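PDB 1ZGH: methionyl-tRNA formyltransferase from Clostridium thermocellum, which probably catalyses transfer of a formyl group from 10-formyltetrahydrofolate to the methionine of charged initiator tRNA, preparing it to start bacterial protein synthesis. Local coordinates for residues A[44-49]-A[59-64]; A[68-73]-A[95-100]; A[116-121]-A[193-198]; A[132-137]-A[143-148]. One frame throughout, in Å; residues are numbered along the deposited sequence.

How the interactions relate
Interactions 1, 2 and 4 lie wholly within the formyltransferase domain. Interactions 1 and 4 reach the same mixed sheet at its two outermost strands, 57-62 and 144-151. Interaction 1, mostly buried, is helix-on-strand packing through apolar carbon; partly buried interaction 4 is strand-to-strand and relies on backbone bonds. Interaction 2, partly buried and rich in aromatic rings, touches both: Leu68 meets Ile62 of interaction 1, whereas Phe95 packs on Val135 and Gly137 of interaction 4. Interaction 3 joins helix 116-122 of the same region to a later segment, 193-198, on the far side of the chain's centre from interaction 1. There, polar side chains and a water hold the loop segment against the helix.

Interaction 1. Residues A[44-49]-A[59-64]; sequences KNAQKF and TTIITN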
loop_
_atom_site.group_PDB
_atom_site.type_symbol
_atom_site.label_atom_id
_atom_site.label_comp_id
_atom_site.label_asym_id
_atom_site.label_seq_id
_atom_site.Cartn_x
_atom_site.Cartn_y
_atom_site.Cartn_z
ATOM N N LYS A 44 -11.628 -3.830 7.183
ATOM C CA LYS A 44 -12.755 -4.703 6.907
ATOM C C LYS A 44 -12.241 -6.109 6.600
ATOM O O LYS A 44 -12.774 -7.066 7.107
ATOM C CB LYS A 44 -13.615 -4.179 5.739
ATOM C CG LYS A 44 -14.682 -5.202 5.194
ATOM C CD LYS A 44 -15.483 -4.691 3.945
ATOM C CE LYS A 44 -14.626 -4.352 2.696
ATOM N NZ LYS A 44 -13.917 -5.500 2.022
ATOM N N ASN A 45 -11.228 -6.208 5.740
ATOM C CA ASN A 45 -10.704 -7.497 5.288
ATOM C C ASN A 45 -10.006 -8.255 6.428
ATOM O O ASN A 45 -10.060 -9.491 6.491
ATOM C CB ASN A 45 -9.744 -7.308 4.086
ATOM C CG ASN A 45 -10.479 -7.031 2.761
ATOM O OD1 ASN A 45 -11.666 -7.303 2.634
ATOM N ND2 ASN A 45 -9.760 -6.503 1.773
ATOM N N ALA A 46 -9.404 -7.504 7.343
ATOM C CA ALA A 46 -8.767 -8.064 8.521
ATOM C C ALA A 46 -9.797 -8.603 9.492
ATOM O O ALA A 46 -9.601 -9.692 10.045
ATOM C CB ALA A 46 -7.872 -7.018 9.202
ATOM N N GLN A 47 -10.885 -7.857 9.710
ATOM C CA GLN A 47 -11.993 -8.329 10.590
ATOM C C GLN A 47 -12.631 -9.609 10.035
ATOM O O GLN A 47 -12.907 -10.554 10.774
ATOM C CB GLN A 47 -13.058 -7.243 10.763
ATOM C CG GLN A 47 -12.555 -6.023 11.550
ATOM C CD GLN A 47 -13.496 -4.834 11.500
ATOM O OE1 GLN A 47 -14.314 -4.703 10.585
ATOM N NE2 GLN A 47 -13.364 -3.940 12.472
ATOM N N LYS A 48 -12.826 -9.632 8.715
ATOM C CA LYS A 48 -13.345 -10.812 8.021
ATOM C C LYS A 48 -12.397 -12.000 8.186
ATOM O O LYS A 48 -12.833 -13.120 8.511
ATOM C CB LYS A 48 -13.543 -10.477 6.542
ATOM C CG LYS A 48 -14.155 -11.563 5.733
ATOM N N PHE A 49 -11.098 -11.747 7.995
ATOM C CA PHE A 49 -10.077 -12.790 8.127
ATOM C C PHE A 49 -10.049 -13.336 9.562
ATOM O O PHE A 49 -9.957 -14.565 9.777
ATOM C CB PHE A 49 -8.691 -12.269 7.714
ATOM C CG PHE A 49 -7.615 -13.293 7.844
ATOM C CD1 PHE A 49 -6.988 -13.508 9.074
ATOM C CD2 PHE A 49 -7.247 -14.083 6.762
ATOM C CE1 PHE A 49 -6.008 -14.496 9.225
ATOM C CE2 PHE A 49 -6.266 -15.082 6.917
ATOM C CZ PHE A 49 -5.663 -15.285 8.163
ATOM N N THR A 59 -6.147 -13.755 16.154
ATOM C CA THR A 59 -5.806 -12.578 15.377
ATOM C C THR A 59 -6.088 -11.316 16.193
ATOM O O THR A 59 -7.207 -11.107 16.666
ATOM C CB THR A 59 -6.610 -12.540 14.049
ATOM O OG1 THR A 59 -6.387 -13.749 13.315
ATOM C CG2 THR A 59 -6.180 -11.384 13.184
ATOM N N THR A 60 -5.051 -10.505 16.389
ATOM C CA THR A 60 -5.198 -9.160 16.960
ATOM C C THR A 60 -5.050 -8.124 15.837
ATOM O O THR A 60 -4.048 -8.124 15.133
ATOM C CB THR A 60 -4.147 -8.942 18.094
ATOM O OG1 THR A 60 -4.258 -9.996 19.039
ATOM C CG2 THR A 60 -4.345 -7.620 18.835
ATOM N N ILE A 61 -6.042 -7.246 15.694
ATOM C CA ILE A 61 -6.038 -6.211 14.688
ATOM C C ILE A 61 -5.628 -4.894 15.350
ATOM O O ILE A 61 -6.208 -4.503 16.369
ATOM C CB ILE A 61 -7.403 -6.068 13.998
ATOM C CG1 ILE A 61 -7.822 -7.410 13.404
ATOM C CG2 ILE A 61 -7.355 -5.026 12.872
ATOM C CD1 ILE A 61 -9.236 -7.398 12.872
ATOM N N ILE A 62 -4.590 -4.272 14.800
ATOM C CA ILE A 62 -4.083 -3.010 15.293
ATOM C C ILE A 62 -4.201 -1.974 14.192
ATOM O O ILE A 62 -3.771 -2.219 13.068
ATOM C CB ILE A 62 -2.633 -3.163 15.771
ATOM C CG1 ILE A 62 -2.608 -4.097 17.006
ATOM C CG2 ILE A 62 -2.036 -1.798 16.062
ATOM C CD1 ILE A 62 -1.219 -4.375 17.577
ATOM N N THR A 63 -4.811 -0.835 14.503
ATOM C CA THR A 63 -5.068 0.197 13.484
ATOM C C THR A 63 -4.483 1.573 13.784
ATOM O O THR A 63 -4.547 2.446 12.922
ATOM C CB THR A 63 -6.585 0.377 13.209
ATOM O OG1 THR A 63 -7.247 0.798 14.399
ATOM C CG2 THR A 63 -7.201 -0.931 12.709
ATOM N N ASN A 64 -3.893 1.741 14.969
ATOM C CA ASN A 64 -3.341 3.028 15.415
ATOM C C ASN A 64 -1.876 2.886 15.776
ATOM O O ASN A 64 -1.466 1.912 16.454
ATOM C CB ASN A 64 -4.107 3.561 16.641
ATOM C CG ASN A 64 -5.568 3.839 16.349
ATOM O OD1 ASN A 64 -5.908 4.544 15.384
ATOM N ND2 ASN A 64 -6.448 3.291 17.176
#
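Ile61 lays its side chain across the turn of helix formed by Ala46 and Gln47, within the beta-alpha-beta unit of strand 31-36, helix 40-52 and strand 57-62. Helix and edge strand run nearly antiparallel, their local axes 9.1 Å apart. From Ile61 CB, which points toward the helix, the side chain forks. Its CG2 branch lies 4.2 Å from Ala46 CB, and CG1, on the other branch, is equally near that methyl. With CG1 anti to the carbonyl carbon (chi1 -56°) and the chain then extended, CD1 is carried onto the helix backbone, 3.6 Å from both Ala46 C and Gln47 N. The small alanine lets this methyl reach the backbone. There Ile61 CD1 also meets CG of the exposed Gln47, 3.8 Å away. At the other end, Thr59 OG1 comes to the edge of the Phe49 ring, 4.2 Å from CE1; this buried hydroxyl has no polar partner in the model. Phe168 and Ile172 of helix 156-178 pack on the helix as well. With one isoleucine methyl making the closest contacts and no hydrogen bond joining the two segments, shape and exclusion of water probably hold helix to strand.

Interaction 2. Residues A[68-73]-A[95-100]; sequences LTFEKV and FENFTC
Val73 and Phe98 form the tight part of a contact in the Rossmann-like formyltransferase domain, where the start of helix 70-76 meets the loop leading into strand 100-104. Val73 CG1 sits over one face of the Phe98 ring in a CH-pi contact, 3.9 Å from its centroid and 22° off the ring normal. Displaced toward the rim, this methyl is closest to Phe98 CE1, at 3.7 Å. A branched aliphatic residue fits well here, since one methyl can rest on the ring while the residue stays buried beside Ile81 and Ile94. Pro78 also packs on the Phe98 ring. Toward the surface the fit is looser. Phe70, with CG anti to its N (chi1 180°), swings its ring over to the loop, where Phe98 CE1 lies at the ring's edge, 3.9 Å from Phe70 CE1. The exposed Asn97 brings ND2 to 3.8 Å from the same Phe70 CE1, with amide and ring planes 32° apart. That amide nitrogen is hydrogen-bonded to Glu93 O, which ties it to helix 92-95. The helix carrying Phe70 and Val73 is N-capped by a threonine, whose side chain is short enough to turn back: Lys72 N donates to Thr69 OG1 over 3.3 Å.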
loop_
_atom_site.group_PDB
_atom_site.type_symbol
_atom_site.label_atom_id
_atom_site.label_comp_id
_atom_site.label_asym_id
_atom_site.label_seq_id
_atom_site.Cartn_x
_atom_site.Cartn_y
_atom_site.Cartn_z
ATOM N N LEU A 68 0.894 -0.066 18.507
ATOM C CA LEU A 68 2.023 -0.907 18.078
ATOM C C LEU A 68 3.317 -0.535 18.790
ATOM O O LEU A 68 4.231 0.041 18.188
ATOM C CB LEU A 68 2.226 -0.847 16.559
ATOM C CG LEU A 68 3.187 -1.891 15.956
ATOM C CD1 LEU A 68 2.496 -3.223 15.822
ATOM C CD2 LEU A 68 3.729 -1.445 14.565
ATOM N N THR A 69 3.394 -0.893 20.065
ATOM C CA THR A 69 4.584 -0.639 20.863
ATOM C C THR A 69 5.170 -1.973 21.302
ATOM O O THR A 69 4.446 -2.969 21.420
ATOM C CB THR A 69 4.292 0.228 22.105
ATOM O OG1 THR A 69 3.470 -0.488 23.025
ATOM C CG2 THR A 69 3.618 1.537 21.726
ATOM N N PHE A 70 6.474 -1.990 21.524
ATOM C CA PHE A 70 7.165 -3.196 21.983
ATOM C C PHE A 70 6.528 -3.765 23.255
ATOM O O PHE A 70 6.365 -4.978 23.383
ATOM C CB PHE A 70 8.652 -2.905 22.208
ATOM C CG PHE A 70 9.441 -4.099 22.692
ATOM C CD1 PHE A 70 9.422 -5.291 21.981
ATOM C CD2 PHE A 70 10.200 -4.029 23.851
ATOM C CE1 PHE A 70 10.135 -6.395 22.421
ATOM C CE2 PHE A 70 10.932 -5.126 24.311
ATOM C CZ PHE A 70 10.896 -6.321 23.600
ATOM N N GLU A 71 6.169 -2.890 24.191
ATOM C CA GLU A 71 5.590 -3.331 25.454
ATOM C C GLU A 71 4.210 -3.980 25.257
ATOM O O GLU A 71 3.897 -4.945 25.930
ATOM C CB GLU A 71 5.537 -2.183 26.480
ATOM C CG GLU A 71 6.933 -1.689 26.969
ATOM C CD GLU A 71 7.800 -2.774 27.635
ATOM O OE1 GLU A 71 8.992 -2.886 27.267
ATOM O OE2 GLU A 71 7.322 -3.508 28.532
ATOM N N LYS A 72 3.410 -3.478 24.319
ATOM C CA LYS A 72 2.109 -4.082 24.023
ATOM C C LYS A 72 2.202 -5.361 23.158
ATOM O O LYS A 72 1.517 -6.367 23.425
ATOM C CB LYS A 72 1.179 -3.059 23.344
ATOM C CG LYS A 72 0.704 -1.924 24.271
ATOM C CD LYS A 72 -0.123 -0.902 23.503
ATOM C CE LYS A 72 -0.592 0.246 24.386
ATOM N NZ LYS A 72 -1.396 -0.258 25.541
ATOM N N VAL A 73 3.058 -5.327 22.151
ATOM C CA VAL A 73 3.268 -6.450 21.235
ATOM C C VAL A 73 3.868 -7.699 21.949
ATOM O O VAL A 73 3.509 -8.829 21.623
ATOM C CB VAL A 73 4.182 -6.006 20.048
ATOM C CG1 VAL A 73 4.661 -7.189 19.235
ATOM C CG2 VAL A 73 3.467 -4.982 19.162
ATOM N N PHE A 95 10.656 -4.907 14.888
ATOM C CA PHE A 95 11.086 -5.761 13.767
ATOM C C PHE A 95 12.313 -6.637 14.082
ATOM O O PHE A 95 12.556 -7.617 13.394
ATOM C CB PHE A 95 11.237 -5.016 12.426
ATOM C CG PHE A 95 12.364 -4.025 12.368
ATOM C CD1 PHE A 95 12.086 -2.657 12.276
ATOM C CD2 PHE A 95 13.682 -4.441 12.301
ATOM C CE1 PHE A 95 13.123 -1.723 12.190
ATOM C CE2 PHE A 95 14.732 -3.513 12.224
ATOM C CZ PHE A 95 14.450 -2.162 12.181
ATOM N N GLU A 96 13.061 -6.311 15.126
ATOM C CA GLU A 96 14.184 -7.145 15.521
ATOM C C GLU A 96 13.778 -8.315 16.431
ATOM O O GLU A 96 14.565 -9.239 16.644
ATOM C CB GLU A 96 15.252 -6.316 16.224
ATOM C CG GLU A 96 16.064 -5.435 15.281
ATOM C CD GLU A 96 17.165 -4.689 16.003
ATOM O OE1 GLU A 96 17.362 -4.916 17.223
ATOM O OE2 GLU A 96 17.836 -3.862 15.354
ATOM N N ASN A 97 12.579 -8.258 17.003
ATOM C CA ASN A 97 12.160 -9.269 17.959
ATOM C C ASN A 97 10.996 -10.114 17.489
ATOM O O ASN A 97 10.675 -11.103 18.132
ATOM C CB ASN A 97 11.843 -8.612 19.312
ATOM C CG ASN A 97 13.079 -8.009 19.971
ATOM O OD1 ASN A 97 13.991 -8.724 20.372
ATOM N ND2 ASN A 97 13.117 -6.689 20.069
ATOM N N PHE A 98 10.363 -9.736 16.384
ATOM C CA PHE A 98 9.212 -10.447 15.841
ATOM C C PHE A 98 9.324 -10.424 14.315
ATOM O O PHE A 98 9.914 -9.500 13.745
ATOM C CB PHE A 98 7.891 -9.785 16.300
ATOM C CG PHE A 98 7.756 -9.706 17.792
ATOM C CD1 PHE A 98 8.097 -8.540 18.470
ATOM C CD2 PHE A 98 7.357 -10.825 18.536
ATOM C CE1 PHE A 98 8.019 -8.476 19.865
ATOM C CE2 PHE A 98 7.278 -10.775 19.932
ATOM C CZ PHE A 98 7.615 -9.605 20.601
ATOM N N THR A 99 8.765 -11.437 13.665
ATOM C CA THR A 99 8.793 -11.528 12.220
ATOM C C THR A 99 7.738 -10.605 11.664
ATOM O O THR A 99 6.529 -10.867 11.734
ATOM C CB THR A 99 8.591 -12.965 11.714
ATOM O OG1 THR A 99 9.547 -13.810 12.340
ATOM C CG2 THR A 99 8.816 -13.043 10.222
ATOM N N CYS A 100 8.209 -9.503 11.109
ATOM C CA CYS A 100 7.335 -8.489 10.565
ATOM C C CYS A 100 7.299 -8.651 9.061
ATOM O O CYS A 100 8.353 -8.699 8.433
ATOM C CB CYS A 100 7.817 -7.098 10.965
ATOM S SG CYS A 100 7.613 -6.718 12.704
#

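Interaction 3. Residues A[116-121]-A[193-198]; sequences PLQNLI and QRRKPE
At chi1 -87° the Asn119 side chain brings its amide round to the backbone of Gln193, although its CB does not point straight there, and a bend at chi3 (72°) lays Arg195 onto Gln118. Both belong to the contact of helix 116-122 with segment 193-198, an irregular chain up to Lys196. This segment follows strand 191-192 of the small two-stranded parallel sheet and leads toward helix 208-217; it is consistent with the linker between the catalytic and C-terminal domains of this family. Arg195 CD and NH1 rest on the aliphatic CB and CG of Gln118, with CD 3.7 Å from Gln118 CB. The polar groups bond elsewhere: Gln118 NE2 to Met217 O, and Arg195 NE in a salt bridge to Glu122. A long, flexible arginine can both lie on the glutamine and reach that acid. Asparagine suits its place because one amide can serve Gln193 O directly and Gln193 N through a water. Asn119 ND2 donates to Gln193 O across 2.9 Å, the acceptor lying in the plane of the amide, although the donor is tilted 27° from the carbonyl plane. On the other arm a water donates to Asn119 OD1 at 2.7 Å and accepts from Gln193 N at 2.8 Å.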
loop_
_atom_site.group_PDB
_atom_site.type_symbol
_atom_site.label_atom_id
_atom_site.label_comp_id
_atom_site.label_asym_id
_atom_site.label_seq_id
_atom_site.Cartn_x
_atom_site.Cartn_y
_atom_site.Cartn_z
ATOM N N PRO A 116 4.565 3.904 -3.727
ATOM C CA PRO A 116 4.852 3.045 -4.861
ATOM C C PRO A 116 3.774 3.120 -5.948
ATOM O O PRO A 116 4.120 3.072 -7.115
ATOM C CB PRO A 116 4.997 1.643 -4.234
ATOM C CG PRO A 116 4.269 1.726 -2.925
ATOM C CD PRO A 116 4.447 3.143 -2.456
ATOM N N LEU A 117 2.493 3.263 -5.598
ATOM C CA LEU A 117 1.458 3.265 -6.640
ATOM C C LEU A 117 1.625 4.431 -7.616
ATOM O O LEU A 117 1.627 4.232 -8.825
ATOM C CB LEU A 117 0.043 3.259 -6.059
ATOM C CG LEU A 117 -1.042 3.420 -7.158
ATOM C CD1 LEU A 117 -0.943 2.317 -8.210
ATOM C CD2 LEU A 117 -2.373 3.362 -6.497
ATOM N N GLN A 118 1.793 5.628 -7.070
ATOM C CA GLN A 118 1.979 6.831 -7.847
ATOM C C GLN A 118 3.301 6.779 -8.607
ATOM O O GLN A 118 3.351 7.140 -9.781
ATOM C CB GLN A 118 1.901 8.091 -6.956
ATOM C CG GLN A 118 0.550 8.324 -6.288
ATOM C CD GLN A 118 0.268 7.432 -5.083
ATOM O OE1 GLN A 118 1.200 6.978 -4.430
ATOM N NE2 GLN A 118 -1.029 7.159 -4.791
ATOM N N ASN A 119 4.351 6.261 -7.976
ATOM C CA ASN A 119 5.629 6.100 -8.673
ATOM C C ASN A 119 5.545 5.108 -9.862
ATOM O O ASN A 119 6.143 5.344 -10.923
ATOM C CB ASN A 119 6.713 5.702 -7.697
ATOM C CG ASN A 119 7.380 6.905 -7.045
ATOM O OD1 ASN A 119 7.975 7.757 -7.744
ATOM N ND2 ASN A 119 7.302 6.984 -5.720
ATOM N N LEU A 120 4.742 4.045 -9.707
ATOM C CA LEU A 120 4.531 3.061 -10.791
ATOM C C LEU A 120 3.695 3.635 -11.957
ATOM O O LEU A 120 4.051 3.463 -13.116
ATOM C CB LEU A 120 3.834 1.809 -10.242
ATOM C CG LEU A 120 4.709 0.953 -9.311
ATOM C CD1 LEU A 120 3.792 0.017 -8.487
ATOM C CD2 LEU A 120 5.748 0.177 -10.103
ATOM N N ILE A 121 2.575 4.284 -11.621
ATOM C CA ILE A 121 1.673 4.878 -12.615
ATOM C C ILE A 121 2.341 6.034 -13.362
ATOM O O ILE A 121 2.285 6.047 -14.593
ATOM C CB ILE A 121 0.308 5.263 -12.042
ATOM C CG1 ILE A 121 -0.441 3.993 -11.634
ATOM C CG2 ILE A 121 -0.562 6.065 -13.105
ATOM C CD1 ILE A 121 -1.794 4.245 -10.969
ATOM N N GLN A 193 10.943 7.643 -4.244
ATOM C CA GLN A 193 10.796 8.624 -3.177
ATOM C C GLN A 193 9.339 8.842 -2.811
ATOM O O GLN A 193 8.442 8.732 -3.659
ATOM C CB GLN A 193 11.384 9.948 -3.624
ATOM C CG GLN A 193 12.790 9.815 -4.101
ATOM C CD GLN A 193 13.505 11.143 -4.219
ATOM O OE1 GLN A 193 13.603 11.709 -5.317
ATOM N NE2 GLN A 193 14.029 11.645 -3.090
ATOM N N ARG A 194 9.120 9.163 -1.540
ATOM C CA ARG A 194 7.807 9.444 -1.036
ATOM C C ARG A 194 7.328 10.732 -1.681
ATOM O O ARG A 194 8.065 11.687 -1.788
ATOM C CB ARG A 194 7.788 9.544 0.491
ATOM C CG ARG A 194 6.346 9.516 1.026
ATOM N N ARG A 195 6.103 10.736 -2.187
ATOM C CA ARG A 195 5.607 11.921 -2.878
ATOM C C ARG A 195 4.993 12.870 -1.837
ATOM O O ARG A 195 4.422 12.414 -0.863
ATOM C CB ARG A 195 4.632 11.511 -4.011
ATOM C CG ARG A 195 5.431 11.054 -5.284
ATOM C CD ARG A 195 4.602 10.543 -6.489
ATOM N NE ARG A 195 3.875 11.635 -7.195
ATOM C CZ ARG A 195 2.709 12.109 -6.780
ATOM N NH1 ARG A 195 2.134 11.590 -5.738
ATOM N NH2 ARG A 195 2.118 13.111 -7.397
ATOM N N LYS A 196 5.166 14.176 -2.020
ATOM C CA LYS A 196 4.548 15.195 -1.156
ATOM C C LYS A 196 3.169 15.652 -1.725
ATOM O O LYS A 196 2.889 15.441 -2.888
ATOM C CB LYS A 196 5.492 16.391 -1.016
ATOM C CG LYS A 196 6.847 16.046 -0.388
ATOM N N PRO A 197 2.284 16.217 -0.876
ATOM C CA PRO A 197 0.995 16.772 -1.354
ATOM C C PRO A 197 1.104 17.783 -2.498
ATOM O O PRO A 197 0.264 17.805 -3.384
ATOM C CB PRO A 197 0.423 17.464 -0.115
ATOM C CG PRO A 197 1.029 16.722 1.061
ATOM C CD PRO A 197 2.409 16.273 0.600
ATOM N N GLU A 198 2.153 18.606 -2.490
ATOM C CA GLU A 198 2.374 19.562 -3.577
ATOM C C GLU A 198 2.571 18.889 -4.948
ATOM O O GLU A 198 2.306 19.501 -5.983
ATOM C CB GLU A 198 3.585 20.437 -3.268
ATOM C CG GLU A 198 3.458 21.289 -1.997
ATOM C CD GLU A 198 3.497 20.505 -0.644
ATOM O OE1 GLU A 198 3.954 19.338 -0.557
ATOM O OE2 GLU A 198 3.061 21.104 0.364
HETATM O O HOH W 1 10.479 8.450 -6.894
#

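Interaction 4. Residues A[132-137]-A[143-148]; sequences AIKVDG and DIFFKR
The beta hairpin of strands 127-134 and 144-151, at one margin of the mixed sheet, is joined here near its turn and is interrupted by a beta bulge with the backbone angles of the classic type. Ala132 faces two residues at once. Phe145 N donates to Ala132 O at 2.8 Å, while Ala132 N donates to Phe146 O, one residue farther along, over 3.0 Å. The helix-like backbone of Phe145 (phi -74°, psi -51°) takes up the extra residue. Nearer the turn the regular pattern holds: Ile133 and Ile144 are a non-hydrogen-bonded antiparallel pair, and Lys134 N bonds to Asp143 O at 2.9 Å, almost in line with the carbonyl. The two isoleucines touch through Ile133 CG2 and Ile144 CG1, 3.9 Å apart, beta-branched residues that suit extended strands.

With CG anti to the carbonyl carbon (chi1 -68°), Phe145 turns its ring back across the partner strand. Ala132 O lies at the ring's edge, 3.6 Å from Phe145 CD2, and Phe145 CE2 reaches to 3.6 Å from Lys134 N. The ring also packs against Val101, Leu175 and Pro182. Phe146, the second residue of the bulge, faces helix 156-178 beside Met171, and its CD1 lies over one face of the Arg148 guanidinium. That arginine is anchored by salt bridges to Asp170 and Glu174. At the turn, the long Lys134 chain extends away, as befits a partly exposed position, and Asp136 OD1 accepts from Gly138 N. Two consecutive residues opposite one, the first with nearly helical angles, are consistent with a classic bulge in an antiparallel hairpin.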
loop_
_atom_site.group_PDB
_atom_site.type_symbol
_atom_site.label_atom_id
_atom_site.label_comp_id
_atom_site.label_asym_id
_atom_site.label_seq_id
_atom_site.Cartn_x
_atom_site.Cartn_y
_atom_site.Cartn_z
ATOM N N ALA A 132 5.887 -9.871 -0.558
ATOM C CA ALA A 132 5.857 -10.040 0.896
ATOM C C ALA A 132 7.310 -10.124 1.354
ATOM O O ALA A 132 8.064 -10.997 0.887
ATOM C CB ALA A 132 5.072 -11.276 1.272
ATOM N N ILE A 133 7.709 -9.196 2.230
ATOM C CA ILE A 133 9.091 -9.104 2.710
ATOM C C ILE A 133 9.203 -8.998 4.221
ATOM O O ILE A 133 8.305 -8.489 4.889
ATOM C CB ILE A 133 9.832 -7.893 2.110
ATOM C CG1 ILE A 133 9.260 -6.576 2.652
ATOM C CG2 ILE A 133 9.747 -7.948 0.594
ATOM C CD1 ILE A 133 9.988 -5.344 2.162
ATOM N N LYS A 134 10.321 -9.489 4.741
ATOM C CA LYS A 134 10.607 -9.447 6.160
ATOM C C LYS A 134 11.284 -8.125 6.457
ATOM O O LYS A 134 12.381 -7.850 5.950
ATOM C CB LYS A 134 11.548 -10.590 6.567
ATOM C CG LYS A 134 11.634 -10.758 8.079
ATOM C CD LYS A 134 12.589 -11.826 8.482
ATOM C CE LYS A 134 12.734 -11.861 9.994
ATOM N NZ LYS A 134 13.341 -13.150 10.435
ATOM N N VAL A 135 10.659 -7.320 7.288
ATOM C CA VAL A 135 11.201 -6.014 7.662
ATOM C C VAL A 135 12.591 -6.160 8.326
ATOM O O VAL A 135 12.761 -6.984 9.237
ATOM C CB VAL A 135 10.222 -5.321 8.616
ATOM C CG1 VAL A 135 10.743 -3.977 9.080
ATOM C CG2 VAL A 135 8.854 -5.181 7.917
ATOM N N ASP A 136 13.567 -5.377 7.863
ATOM C CA ASP A 136 14.940 -5.440 8.408
ATOM C C ASP A 136 15.515 -4.063 8.724
ATOM O O ASP A 136 16.732 -3.923 8.882
ATOM C CB ASP A 136 15.871 -6.140 7.419
ATOM C CG ASP A 136 16.031 -5.354 6.097
ATOM O OD1 ASP A 136 15.403 -4.278 5.923
ATOM O OD2 ASP A 136 16.779 -5.828 5.226
ATOM N N GLY A 137 14.676 -3.037 8.786
ATOM C CA GLY A 137 15.180 -1.695 9.108
ATOM C C GLY A 137 15.693 -0.822 7.953
ATOM O O GLY A 137 15.706 0.413 8.078
ATOM N N ASP A 143 14.419 -9.617 3.089
ATOM C CA ASP A 143 14.278 -10.885 2.386
ATOM C C ASP A 143 12.836 -11.075 1.921
ATOM O O ASP A 143 11.887 -10.670 2.610
ATOM C CB ASP A 143 14.714 -12.068 3.272
ATOM C CG ASP A 143 16.188 -11.998 3.679
ATOM O OD1 ASP A 143 16.892 -11.095 3.191
ATOM O OD2 ASP A 143 16.634 -12.844 4.493
ATOM N N ILE A 144 12.682 -11.682 0.748
ATOM C CA ILE A 144 11.369 -11.807 0.102
ATOM C C ILE A 144 10.830 -13.203 0.366
ATOM O O ILE A 144 11.521 -14.180 0.093
ATOM C CB ILE A 144 11.482 -11.597 -1.436
ATOM C CG1 ILE A 144 11.978 -10.181 -1.759
ATOM C CG2 ILE A 144 10.128 -11.836 -2.103
ATOM C CD1 ILE A 144 12.504 -10.013 -3.181
ATOM N N PHE A 145 9.616 -13.294 0.895
ATOM C CA PHE A 145 8.931 -14.572 1.082
ATOM C C PHE A 145 8.423 -15.123 -0.247
ATOM O O PHE A 145 8.655 -16.291 -0.568
ATOM C CB PHE A 145 7.740 -14.431 2.040
ATOM C CG PHE A 145 8.116 -14.140 3.462
ATOM C CD1 PHE A 145 8.434 -15.173 4.340
ATOM C CD2 PHE A 145 8.146 -12.829 3.933
ATOM C CE1 PHE A 145 8.758 -14.900 5.686
ATOM C CE2 PHE A 145 8.476 -12.548 5.250
ATOM C CZ PHE A 145 8.778 -13.583 6.135
ATOM N N PHE A 146 7.699 -14.277 -0.997
ATOM C CA PHE A 146 7.192 -14.580 -2.359
ATOM C C PHE A 146 6.389 -13.373 -2.926
ATOM O O PHE A 146 6.166 -12.372 -2.228
ATOM C CB PHE A 146 6.346 -15.876 -2.387
ATOM C CG PHE A 146 5.128 -15.850 -1.471
ATOM C CD1 PHE A 146 3.903 -15.385 -1.933
ATOM C CD2 PHE A 146 5.211 -16.297 -0.168
ATOM C CE1 PHE A 146 2.784 -15.351 -1.101
ATOM C CE2 PHE A 146 4.095 -16.283 0.670
ATOM C CZ PHE A 146 2.885 -15.798 0.202
ATOM N N LYS A 147 5.983 -13.482 -4.192
ATOM C CA LYS A 147 5.358 -12.399 -4.951
ATOM C C LYS A 147 4.091 -12.874 -5.638
ATOM O O LYS A 147 3.953 -14.070 -5.912
ATOM C CB LYS A 147 6.310 -11.868 -6.037
ATOM C CG LYS A 147 7.592 -11.262 -5.497
ATOM C CD LYS A 147 8.534 -10.809 -6.606
ATOM C CE LYS A 147 9.850 -10.331 -6.027
ATOM N NZ LYS A 147 10.759 -9.795 -7.073
ATOM N N ARG A 148 3.176 -11.936 -5.900
ATOM C CA ARG A 148 1.976 -12.186 -6.707
ATOM C C ARG A 148 1.753 -11.022 -7.675
ATOM O O ARG A 148 2.085 -9.886 -7.338
ATOM C CB ARG A 148 0.739 -12.350 -5.816
ATOM C CG ARG A 148 0.760 -13.574 -4.910
ATOM C CD ARG A 148 0.610 -14.875 -5.678
ATOM N NE ARG A 148 0.820 -16.043 -4.806
ATOM C CZ ARG A 148 1.907 -16.813 -4.777
ATOM N NH1 ARG A 148 2.947 -16.597 -5.579
ATOM N NH2 ARG A 148 1.955 -17.848 -3.943
#